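Local atomic coordinates of hypothetical protein, IPT/TIG domain protein (Bacteroides ovatus, PDB entry 4HW6), a protein that is of unknown function but probably binds nutrients such as carbohydrates, and joins an IPT/TIG domain to a six-bladed beta-propeller. Residues Thr179-Cys184 with Val197-Ser202; Phe189-Asp194 with Cys233-Gln238; Thr205-Tyr210 with Leu224-Gly229; Asn239-Tyr244 with Ile252-Pro257. All coordinates share one frame; numbering follows the deposited sequence.

Contact 1. Residues Thr179-Cys184 with Val197-Ser202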
# COMPACT_ATOMS: atom_id res chain seq x y z
N THR A 179 2.98 -16.72 -18.07
CA THR A 179 2.02 -15.95 -18.85
C THR A 179 2.17 -16.20 -20.35
O THR A 179 1.22 -15.99 -21.08
CB THR A 179 2.24 -14.43 -18.67
OG1 THR A 179 3.56 -14.11 -19.11
CG2 THR A 179 2.06 -14.02 -17.19
N ASN A 180 3.37 -16.59 -20.79
CA ASN A 180 3.72 -16.64 -22.20
C ASN A 180 3.48 -15.30 -22.92
O ASN A 180 3.17 -15.25 -24.12
CB ASN A 180 3.02 -17.79 -22.93
CG ASN A 180 3.52 -19.15 -22.49
OD1 ASN A 180 2.73 -20.05 -22.18
ND2 ASN A 180 4.82 -19.29 -22.42
N ILE A 181 3.64 -14.23 -22.16
CA ILE A 181 3.58 -12.88 -22.67
C ILE A 181 4.97 -12.28 -22.50
O ILE A 181 5.52 -12.29 -21.40
CB ILE A 181 2.56 -12.06 -21.85
CG1 ILE A 181 1.14 -12.60 -22.06
CG2 ILE A 181 2.64 -10.57 -22.18
CD1 ILE A 181 0.09 -12.02 -21.12
N GLY A 182 5.54 -11.76 -23.59
CA GLY A 182 6.92 -11.28 -23.58
C GLY A 182 7.19 -10.02 -22.80
O GLY A 182 8.28 -9.85 -22.26
N GLN A 183 6.22 -9.12 -22.72
CA GLN A 183 6.44 -7.83 -22.06
C GLN A 183 5.19 -7.36 -21.35
O GLN A 183 4.37 -6.64 -21.91
CB GLN A 183 6.98 -6.78 -23.03
CG GLN A 183 7.58 -5.56 -22.33
CD GLN A 183 8.51 -4.78 -23.25
OE1 GLN A 183 8.12 -4.33 -24.34
NE2 GLN A 183 9.74 -4.64 -22.84
N CYS A 184 5.04 -7.79 -20.10
CA CYS A 184 3.81 -7.53 -19.35
C CYS A 184 3.87 -6.14 -18.76
O CYS A 184 4.64 -5.89 -17.82
CB CYS A 184 3.62 -8.55 -18.22
SG CYS A 184 3.36 -10.24 -18.75
N VAL A 197 -4.12 -8.50 -18.55
CA VAL A 197 -2.68 -8.23 -18.63
C VAL A 197 -2.37 -7.62 -20.00
O VAL A 197 -2.78 -8.15 -21.05
CB VAL A 197 -1.85 -9.51 -18.46
CG1 VAL A 197 -0.36 -9.18 -18.56
CG2 VAL A 197 -2.15 -10.20 -17.13
N VAL A 198 -1.65 -6.51 -19.99
CA VAL A 198 -1.25 -5.84 -21.21
C VAL A 198 0.08 -6.38 -21.68
O VAL A 198 1.01 -6.50 -20.88
CB VAL A 198 -1.17 -4.31 -20.99
CG1 VAL A 198 -0.54 -3.62 -22.23
CG2 VAL A 198 -2.56 -3.78 -20.73
N ASP A 199 0.19 -6.71 -22.96
CA ASP A 199 1.47 -7.07 -23.59
C ASP A 199 1.89 -5.88 -24.45
O ASP A 199 1.18 -5.53 -25.38
CB ASP A 199 1.29 -8.28 -24.49
CG ASP A 199 2.60 -8.81 -25.09
OD1 ASP A 199 3.72 -8.41 -24.67
OD2 ASP A 199 2.50 -9.72 -25.97
N ASP A 200 3.03 -5.28 -24.13
CA ASP A 200 3.59 -4.17 -24.91
C ASP A 200 4.46 -4.77 -26.02
O ASP A 200 5.59 -5.22 -25.75
CB ASP A 200 4.41 -3.25 -24.00
CG ASP A 200 5.11 -2.12 -24.77
OD1 ASP A 200 4.91 -1.94 -26.00
OD2 ASP A 200 5.91 -1.42 -24.12
N GLN A 201 3.91 -4.83 -27.23
CA GLN A 201 4.58 -5.50 -28.35
C GLN A 201 4.38 -4.71 -29.64
O GLN A 201 3.49 -3.88 -29.75
CB GLN A 201 4.14 -6.96 -28.49
CG GLN A 201 2.64 -7.17 -28.70
CD GLN A 201 2.21 -6.86 -30.12
OE1 GLN A 201 2.91 -7.19 -31.09
NE2 GLN A 201 1.05 -6.23 -30.26
N SER A 202 5.22 -4.99 -30.63
CA SER A 202 5.42 -4.05 -31.75
C SER A 202 4.60 -4.28 -33.01
O SER A 202 4.87 -3.62 -34.04
CB SER A 202 6.91 -4.00 -32.08
OG SER A 202 7.38 -5.21 -32.63
O HOH W 1 4.24 -11.82 -26.05
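The two backbones run antiparallel where Cys-184 faces Asp-199 as a non-hydrogen-bonded pair, their CA atoms 4.9 Å apart. Just beyond this pair, Asp-200 N gives a nearly straight bond to Gln-183 O (2.9 Å, N-H...O 166°), in the plane of that carbonyl. The Asp-199 carboxylate, with CG anti to the backbone N (chi1 -175°), swings toward the loop 179-184, and OD1 takes Gln-183 N at 3.2 Å from above the carboxylate plane. OD2 accepts from a water that in turn accepts from Gly-182 N, so two successive amides of the loop lean on one acid. Ile-181 slides past Asp-199 in the opposite direction and lays Ile-181 CG2 against Asp-199 CG at 3.4 Å. The pairing belongs to a four-stranded antiparallel blade of the propeller: strand 195-199 is its second strand, and the loop leads in from the preceding blade to the first, 184-189. An alanine at Asp-199 would take away both acceptors and would probably leave the entry loop around Gly-182 and Gln-183 less firmly held. Deeper in, Ile-181 crosses Val-197 obliquely, Ile-181 CD1 to Val-197 CG1 at 3.8 Å, while Cys-184 SG reaches the same Val-197 CG1 at 3.9 Å. Thr-179 OG1 accepts from Ile-181 N in an ST turn, and Asp-200 OD2 forms a salt bridge with Lys-231.

Contact 2. Residues Phe189-Asp194 with Cys233-Gln238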
# COMPACT_ATOMS: atom_id res chain seq x y z
N PHE A 189 -8.12 -6.08 -13.10
CA PHE A 189 -9.19 -7.06 -13.09
C PHE A 189 -10.48 -6.46 -13.63
O PHE A 189 -10.81 -5.29 -13.36
CB PHE A 189 -9.40 -7.59 -11.67
CG PHE A 189 -8.25 -8.41 -11.16
CD1 PHE A 189 -7.13 -7.81 -10.64
CD2 PHE A 189 -8.29 -9.78 -11.20
CE1 PHE A 189 -6.06 -8.57 -10.22
CE2 PHE A 189 -7.23 -10.54 -10.77
CZ PHE A 189 -6.11 -9.94 -10.27
N THR A 190 -11.21 -7.28 -14.37
CA THR A 190 -12.49 -6.85 -14.91
C THR A 190 -13.55 -6.86 -13.79
O THR A 190 -13.29 -7.33 -12.69
CB THR A 190 -12.95 -7.76 -16.06
OG1 THR A 190 -13.28 -9.07 -15.55
CG2 THR A 190 -11.88 -7.89 -17.16
N LEU A 191 -14.74 -6.34 -14.09
CA LEU A 191 -15.84 -6.36 -13.12
C LEU A 191 -16.25 -7.79 -12.77
O LEU A 191 -16.75 -8.03 -11.68
CB LEU A 191 -17.03 -5.55 -13.62
CG LEU A 191 -16.78 -4.05 -13.82
CD1 LEU A 191 -18.09 -3.35 -14.15
CD2 LEU A 191 -16.07 -3.42 -12.62
N ASN A 192 -16.02 -8.74 -13.68
CA ASN A 192 -16.32 -10.14 -13.39
C ASN A 192 -15.19 -10.83 -12.61
O ASN A 192 -15.33 -11.97 -12.19
CB ASN A 192 -16.69 -10.89 -14.67
CG ASN A 192 -18.05 -10.48 -15.21
OD1 ASN A 192 -18.93 -10.04 -14.46
ND2 ASN A 192 -18.24 -10.60 -16.52
N GLY A 193 -14.09 -10.13 -12.39
CA GLY A 193 -12.98 -10.63 -11.61
C GLY A 193 -11.94 -11.36 -12.45
O GLY A 193 -11.04 -11.98 -11.89
N ASP A 194 -12.06 -11.30 -13.78
CA ASP A 194 -11.03 -11.89 -14.65
C ASP A 194 -9.79 -10.99 -14.65
O ASP A 194 -9.90 -9.77 -14.48
CB ASP A 194 -11.56 -12.11 -16.06
CG ASP A 194 -12.70 -13.13 -16.11
OD1 ASP A 194 -12.61 -14.21 -15.47
OD2 ASP A 194 -13.71 -12.83 -16.79
N CYS A 233 -3.82 -0.53 -18.53
CA CYS A 233 -5.19 -1.09 -18.60
C CYS A 233 -5.98 -0.66 -17.36
O CYS A 233 -5.87 -1.26 -16.29
CB CYS A 233 -5.20 -2.62 -18.74
SG CYS A 233 -4.23 -3.57 -17.54
N ALA A 234 -6.80 0.36 -17.52
CA ALA A 234 -7.56 0.92 -16.42
C ALA A 234 -9.03 0.55 -16.60
O ALA A 234 -9.68 1.00 -17.54
CB ALA A 234 -7.39 2.42 -16.37
N VAL A 235 -9.54 -0.25 -15.67
CA VAL A 235 -10.90 -0.77 -15.75
C VAL A 235 -11.84 0.17 -15.02
O VAL A 235 -11.73 0.35 -13.81
CB VAL A 235 -11.02 -2.17 -15.13
CG1 VAL A 235 -12.47 -2.65 -15.19
CG2 VAL A 235 -10.12 -3.15 -15.87
N HIS A 236 -12.80 0.73 -15.74
CA HIS A 236 -13.76 1.67 -15.14
C HIS A 236 -14.68 0.93 -14.18
O HIS A 236 -15.28 -0.09 -14.55
CB HIS A 236 -14.61 2.36 -16.18
CG HIS A 236 -15.42 3.49 -15.62
ND1 HIS A 236 -16.67 3.32 -15.07
CD2 HIS A 236 -15.15 4.82 -15.52
CE1 HIS A 236 -17.13 4.49 -14.66
NE2 HIS A 236 -16.21 5.41 -14.88
N PRO A 237 -14.85 1.46 -12.95
CA PRO A 237 -15.57 0.71 -11.91
C PRO A 237 -17.08 0.53 -12.06
O PRO A 237 -17.64 -0.30 -11.34
CB PRO A 237 -15.28 1.52 -10.63
CG PRO A 237 -14.93 2.88 -11.10
CD PRO A 237 -14.23 2.69 -12.41
N GLN A 238 -17.74 1.30 -12.92
CA GLN A 238 -19.14 1.07 -13.23
C GLN A 238 -19.42 0.58 -14.64
O GLN A 238 -20.33 -0.21 -14.81
CB GLN A 238 -20.00 2.33 -12.98
CG GLN A 238 -20.11 2.70 -11.51
CD GLN A 238 -18.96 3.57 -11.07
OE1 GLN A 238 -18.59 4.50 -11.79
NE2 GLN A 238 -18.38 3.28 -9.91
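Leu-191 sets CG anti to its carbonyl carbon (chi1 -63°) and continues extended through chi2 (-173°), so its two methyls reach over to segment 233-238; Val-235 holds CG1 anti to the backbone N (chi1 178°) and CG2 beside it, presenting the fork of its branches to segment 189-194. Between that fork sits one carbonyl oxygen: Phe-189 O lies 3.4 Å from Val-235 CG2 and 3.6 Å from Val-235 CG1. The leucine tip meets mostly backbone oxygens, with Val-235 CG1 a looser neighbour of CD2. Leu-191 CD2 rests 3.7 Å from Pro-237 O and also close to His-236 O, while Leu-191 CD1 approaches Gln-238 O at 3.9 Å. Each segment is braced from within. Thr-190 N bonds to Asp-194 O, and Gly-193 N returns to Thr-190 O at 2.9 Å. Asp-194 N donates to Thr-190 OG1 at 3.1 Å. The same hydroxyl oxygen takes a weak second bond from Asn-192 N. On the other side, His-236 ND1 accepts from Gln-238 N at 3.1 Å, tilted out of the ring plane, and from Asn-239 N; NE2 bonds to Gly-284 O, consistent with a proton on NE2. Pro-237 CD lies over one face of this imidazole. Residues 190-193 form a type I beta turn, followed by a G1 bulge at Gly-193, whose left-handed backbone suits glycine. It closes the hairpin of strands 184-189 and 195-199, and its packing on the start of the next sheet is one of the blade-to-blade contacts of a beta-propeller.

Contact 3. Residues Thr205-Tyr210 with Leu224-Gly229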
# COMPACT_ATOMS: atom_id res chain seq x y z
N THR A 205 -1.07 -6.16 -35.59
CA THR A 205 -1.91 -7.30 -35.88
C THR A 205 -1.79 -8.42 -34.83
O THR A 205 -2.29 -9.53 -35.05
CB THR A 205 -1.58 -7.85 -37.28
OG1 THR A 205 -0.19 -8.23 -37.34
CG2 THR A 205 -1.88 -6.79 -38.35
N ASN A 206 -1.14 -8.12 -33.72
CA ASN A 206 -0.99 -9.05 -32.61
C ASN A 206 -1.65 -8.51 -31.34
O ASN A 206 -1.83 -7.30 -31.16
CB ASN A 206 0.50 -9.33 -32.37
CG ASN A 206 1.13 -10.18 -33.47
OD1 ASN A 206 0.46 -10.96 -34.12
ND2 ASN A 206 2.44 -10.08 -33.61
N THR A 207 -1.97 -9.44 -30.44
CA THR A 207 -2.73 -9.15 -29.23
C THR A 207 -1.95 -8.21 -28.32
O THR A 207 -0.76 -8.39 -28.08
CB THR A 207 -3.07 -10.45 -28.46
OG1 THR A 207 -3.81 -11.32 -29.33
CG2 THR A 207 -3.86 -10.16 -27.17
N GLY A 208 -2.65 -7.20 -27.83
CA GLY A 208 -2.10 -6.29 -26.85
C GLY A 208 -2.70 -6.40 -25.46
O GLY A 208 -2.07 -5.97 -24.48
N ILE A 209 -3.90 -6.96 -25.37
CA ILE A 209 -4.56 -7.11 -24.09
C ILE A 209 -5.05 -8.55 -24.01
O ILE A 209 -5.78 -9.03 -24.89
CB ILE A 209 -5.73 -6.12 -23.88
CG1 ILE A 209 -5.29 -4.70 -24.18
CG2 ILE A 209 -6.25 -6.27 -22.45
CD1 ILE A 209 -6.38 -3.65 -23.96
N TYR A 210 -4.59 -9.23 -22.98
CA TYR A 210 -4.92 -10.62 -22.71
C TYR A 210 -5.79 -10.70 -21.46
O TYR A 210 -5.79 -9.77 -20.65
CB TYR A 210 -3.67 -11.42 -22.46
CG TYR A 210 -2.81 -11.68 -23.67
CD1 TYR A 210 -3.08 -12.78 -24.49
CD2 TYR A 210 -1.75 -10.85 -23.99
CE1 TYR A 210 -2.31 -13.05 -25.60
CE2 TYR A 210 -0.96 -11.12 -25.11
CZ TYR A 210 -1.24 -12.23 -25.90
OH TYR A 210 -0.49 -12.56 -27.04
N LEU A 224 -7.98 -10.58 -26.03
CA LEU A 224 -9.10 -9.68 -26.09
C LEU A 224 -9.04 -8.82 -27.34
O LEU A 224 -10.00 -8.78 -28.09
CB LEU A 224 -9.17 -8.76 -24.88
CG LEU A 224 -9.37 -9.46 -23.54
CD1 LEU A 224 -9.57 -8.42 -22.43
CD2 LEU A 224 -10.56 -10.42 -23.63
N CYS A 225 -7.94 -8.13 -27.55
CA CYS A 225 -7.82 -7.27 -28.71
C CYS A 225 -6.38 -6.99 -29.08
O CYS A 225 -5.47 -7.07 -28.26
CB CYS A 225 -8.58 -5.95 -28.51
SG CYS A 225 -7.90 -4.94 -27.19
N ASN A 226 -6.20 -6.67 -30.36
CA ASN A 226 -4.91 -6.27 -30.87
C ASN A 226 -4.60 -4.84 -30.49
O ASN A 226 -5.48 -3.97 -30.47
CB ASN A 226 -4.87 -6.35 -32.40
CG ASN A 226 -5.06 -7.74 -32.92
OD1 ASN A 226 -4.82 -8.74 -32.22
ND2 ASN A 226 -5.48 -7.84 -34.19
N ALA A 227 -3.34 -4.58 -30.16
CA ALA A 227 -2.92 -3.22 -29.85
C ALA A 227 -1.40 -3.27 -29.83
O ALA A 227 -0.82 -4.10 -29.15
CB ALA A 227 -3.44 -2.78 -28.50
N ARG A 228 -0.80 -2.40 -30.61
CA ARG A 228 0.62 -2.23 -30.64
C ARG A 228 1.09 -1.20 -29.64
O ARG A 228 0.51 -0.11 -29.51
CB ARG A 228 1.00 -1.81 -32.05
CG ARG A 228 2.45 -1.42 -32.22
CD ARG A 228 2.72 -1.16 -33.67
NE ARG A 228 4.09 -0.71 -33.84
CZ ARG A 228 4.68 -0.60 -35.03
NH1 ARG A 228 4.01 -0.87 -36.15
NH2 ARG A 228 5.94 -0.18 -35.10
N GLY A 229 2.18 -1.50 -28.94
CA GLY A 229 2.75 -0.57 -27.96
C GLY A 229 1.84 -0.17 -26.82
O GLY A 229 1.91 0.99 -26.35
O HOH W 2 -4.20 -11.38 -32.97
O HOH W 3 -6.13 -9.92 -30.16
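Ile-209 leaves its strand on the same face as Cys-225, and its CB already lies 4.1 Å from Cys-225 SG. CG1, anti to the carbonyl carbon, stays alongside the sulfur, and the extended chain ends with CD1 at 3.8 Å from Cys-225 SG. The other branch, CG2, crosses obliquely toward Leu-224 and meets its CD1 at 4.0 Å. Cys-225 answers from the crowded first torsion, SG between the backbone N and the carbonyl carbon (chi1 65°). The backbones form the antiparallel hairpin of strands 207-212 and 221-226, the third and fourth strands of a four-stranded blade. The register slips by one residue in a classic beta bulge, with Leu-224 and Cys-225 both opposite Ile-209. Cys-225 O accepts two amides, Gly-208 N at 2.9 Å and Ile-209 N at 3.3 Å, each in the carbonyl plane. Leu-224 N returns a bond to Ile-209 O at 2.9 Å. The tight pairing near the bulge explains Gly-208, since a beta carbon there would lie 2.4 Å from Ala-227 O. Thr-207 turns the other way and sets CG2 over the centre of one face of the Tyr-210 ring. Asn-226 crosses Thr-207 at about a right angle; its OD1 receives two waters, one of them also bonded to Thr-207 OG1 and the other weakly to Thr-205 O. The hairpin end thus divides by chemistry: sulfur and methyl groups pack on the buried face of Ile-209 and Cys-225, while water joins the polar groups toward solvent.

Contact 4. Residues Asn239-Tyr244 with Ile252-Pro257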
# COMPACT_ATOMS: atom_id res chain seq x y z
N ASN A 239 -18.67 1.05 -15.64
CA ASN A 239 -18.95 0.66 -17.04
C ASN A 239 -18.12 -0.55 -17.48
O ASN A 239 -18.45 -1.21 -18.46
CB ASN A 239 -18.89 1.84 -18.03
CG ASN A 239 -17.48 2.30 -18.41
OD1 ASN A 239 -16.50 1.53 -18.42
ND2 ASN A 239 -17.38 3.59 -18.72
N GLY A 240 -17.07 -0.84 -16.71
CA GLY A 240 -16.27 -2.06 -16.89
C GLY A 240 -15.32 -2.06 -18.07
O GLY A 240 -14.60 -3.04 -18.30
N LYS A 241 -15.28 -0.97 -18.83
CA LYS A 241 -14.42 -0.91 -20.00
C LYS A 241 -12.98 -0.82 -19.59
O LYS A 241 -12.65 -0.27 -18.54
CB LYS A 241 -14.80 0.29 -20.90
CG LYS A 241 -16.15 0.09 -21.57
CD LYS A 241 -16.81 1.36 -22.09
CE LYS A 241 -15.90 2.28 -22.85
NZ LYS A 241 -16.68 3.31 -23.62
N ILE A 242 -12.13 -1.38 -20.45
CA ILE A 242 -10.69 -1.32 -20.28
C ILE A 242 -10.12 -0.17 -21.07
O ILE A 242 -10.17 -0.16 -22.30
CB ILE A 242 -9.99 -2.64 -20.69
CG1 ILE A 242 -10.54 -3.81 -19.89
CG2 ILE A 242 -8.49 -2.53 -20.49
CD1 ILE A 242 -10.19 -5.17 -20.51
N TYR A 243 -9.63 0.84 -20.37
CA TYR A 243 -9.05 2.02 -21.00
C TYR A 243 -7.55 1.87 -21.12
O TYR A 243 -6.88 1.47 -20.16
CB TYR A 243 -9.42 3.30 -20.22
CG TYR A 243 -10.92 3.65 -20.28
CD1 TYR A 243 -11.86 2.93 -19.51
CD2 TYR A 243 -11.39 4.69 -21.07
CE1 TYR A 243 -13.21 3.25 -19.54
CE2 TYR A 243 -12.76 5.01 -21.13
CZ TYR A 243 -13.66 4.29 -20.34
OH TYR A 243 -15.01 4.59 -20.39
N TYR A 244 -7.01 2.18 -22.30
CA TYR A 244 -5.60 2.00 -22.56
C TYR A 244 -5.00 3.05 -23.47
O TYR A 244 -5.72 3.83 -24.09
CB TYR A 244 -5.32 0.60 -23.10
CG TYR A 244 -5.91 0.26 -24.46
CD1 TYR A 244 -7.25 -0.12 -24.60
CD2 TYR A 244 -5.13 0.29 -25.61
CE1 TYR A 244 -7.77 -0.47 -25.84
CE2 TYR A 244 -5.65 -0.04 -26.85
CZ TYR A 244 -6.96 -0.44 -26.97
OH TYR A 244 -7.48 -0.76 -28.21
N ILE A 252 -6.66 8.18 -25.64
CA ILE A 252 -7.07 7.06 -24.83
C ILE A 252 -8.07 6.24 -25.65
O ILE A 252 -9.01 6.78 -26.23
CB ILE A 252 -7.72 7.51 -23.52
CG1 ILE A 252 -6.73 8.34 -22.71
CG2 ILE A 252 -8.24 6.31 -22.71
CD1 ILE A 252 -7.37 9.05 -21.52
N SER A 253 -7.85 4.93 -25.65
CA SER A 253 -8.70 3.98 -26.32
C SER A 253 -9.41 3.14 -25.26
O SER A 253 -9.01 3.14 -24.08
CB SER A 253 -7.85 3.05 -27.22
OG SER A 253 -7.10 3.79 -28.20
N SER A 254 -10.40 2.36 -25.68
CA SER A 254 -10.99 1.37 -24.79
C SER A 254 -11.44 0.11 -25.49
O SER A 254 -11.74 0.11 -26.70
CB SER A 254 -12.22 1.93 -24.04
OG SER A 254 -13.30 2.13 -24.92
N TYR A 255 -11.53 -0.94 -24.69
CA TYR A 255 -12.13 -2.21 -25.05
C TYR A 255 -13.15 -2.59 -23.99
O TYR A 255 -12.86 -2.57 -22.78
CB TYR A 255 -11.04 -3.30 -25.19
CG TYR A 255 -11.64 -4.67 -25.41
CD1 TYR A 255 -12.02 -5.09 -26.67
CD2 TYR A 255 -11.84 -5.54 -24.35
CE1 TYR A 255 -12.59 -6.34 -26.87
CE2 TYR A 255 -12.38 -6.79 -24.54
CZ TYR A 255 -12.76 -7.20 -25.80
OH TYR A 255 -13.33 -8.45 -25.98
N ASP A 256 -14.36 -2.92 -24.44
CA ASP A 256 -15.44 -3.33 -23.55
C ASP A 256 -15.54 -4.84 -23.47
O ASP A 256 -16.02 -5.48 -24.42
CB ASP A 256 -16.76 -2.76 -24.05
CG ASP A 256 -17.91 -3.01 -23.09
OD1 ASP A 256 -17.78 -3.83 -22.17
OD2 ASP A 256 -18.94 -2.36 -23.26
N PRO A 257 -15.17 -5.43 -22.33
CA PRO A 257 -15.13 -6.90 -22.30
C PRO A 257 -16.50 -7.56 -22.36
O PRO A 257 -16.58 -8.73 -22.74
CB PRO A 257 -14.46 -7.24 -20.95
CG PRO A 257 -14.31 -5.96 -20.21
CD PRO A 257 -14.68 -4.81 -21.08
O HOH W 4 -18.38 -3.74 -19.50
O HOH W 5 -19.99 -0.50 -20.96
O HOH W 6 -9.81 0.55 -28.90
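Strands 242-244 and 251-255 form a beta hairpin, joined by two hydrogen-bonded pairs on either side of the non-hydrogen-bonded pair Tyr-243 and Ser-254. Ile-242 N reaches Tyr-255 O at 2.7 Å and Tyr-255 N returns to Ile-242 O; Tyr-244 and Ser-253 exchange the same two bonds, although Tyr-244 N comes to Ser-253 O from above the carbonyl plane. Tyr-244 takes the crowded first torsion, CG between the backbone N and the carbonyl carbon (chi1 65°), which lays its ring across the partner strand. Ser-253 CB sits over one ring face in a CH-pi contact, 3.8 Å from the centroid, and Tyr-255 N lies at the edge. A water joins Tyr-244 OH to Ser-254 O, and the ring packs on Ile-209 of the preceding blade. An alanine at Tyr-244 would remove this ring and hydroxyl and would probably loosen the cover over Ser-253 and the packing on Ile-209. The hairpin belongs to the propeller blade starting with strand 234-235. On its other face Ser-254 CB stands over the Tyr-243 ring, 4.2 Å from the centroid, with Ile-252 CG2 at the ring edge (3.9 Å from Tyr-243 CD2). Asn-239 OD1 accepts Lys-241 N at 2.8 Å in an Asx turn; Asn-239 ND2 donates to Tyr-243 OH at 3.1 Å and bonds to Tyr-302 OH. Lys-241 bends at chi3 and passes CE 3.3 Å from Ser-254 OG; Glu-266 OE2 pairs with Lys-241 NZ in a salt bridge and is hydrogen-bonded to Ser-254 OG. Two waters connect Asn-239 O with the Asp-256 carboxylate, whose OD1 accepts from Ala-258 N.

The four contacts trace two successive propeller blades. Contacts 1 and 3 share the sheet of strands 184-189, 195-199, 207-212 and 221-226, their centres about 9 Å apart and joined by Asp-199 N to Gly-208 O, a probable hydrogen bond. Contacts 2 and 4 meet in the following sheet, also with centres about 9 Å apart, where strands 234-235 and 242-244 pair. Along the chain contacts 1 and 2 interleave, contact 1 closes before contact 3 opens, contact 3 is nested within the loop closed by contact 2, and contact 4 follows. Contact 2 bridges the blades; contacts 3 and 4, centres about 13 Å apart, touch, so the two neighbouring blades pack against each other through apolar side chains.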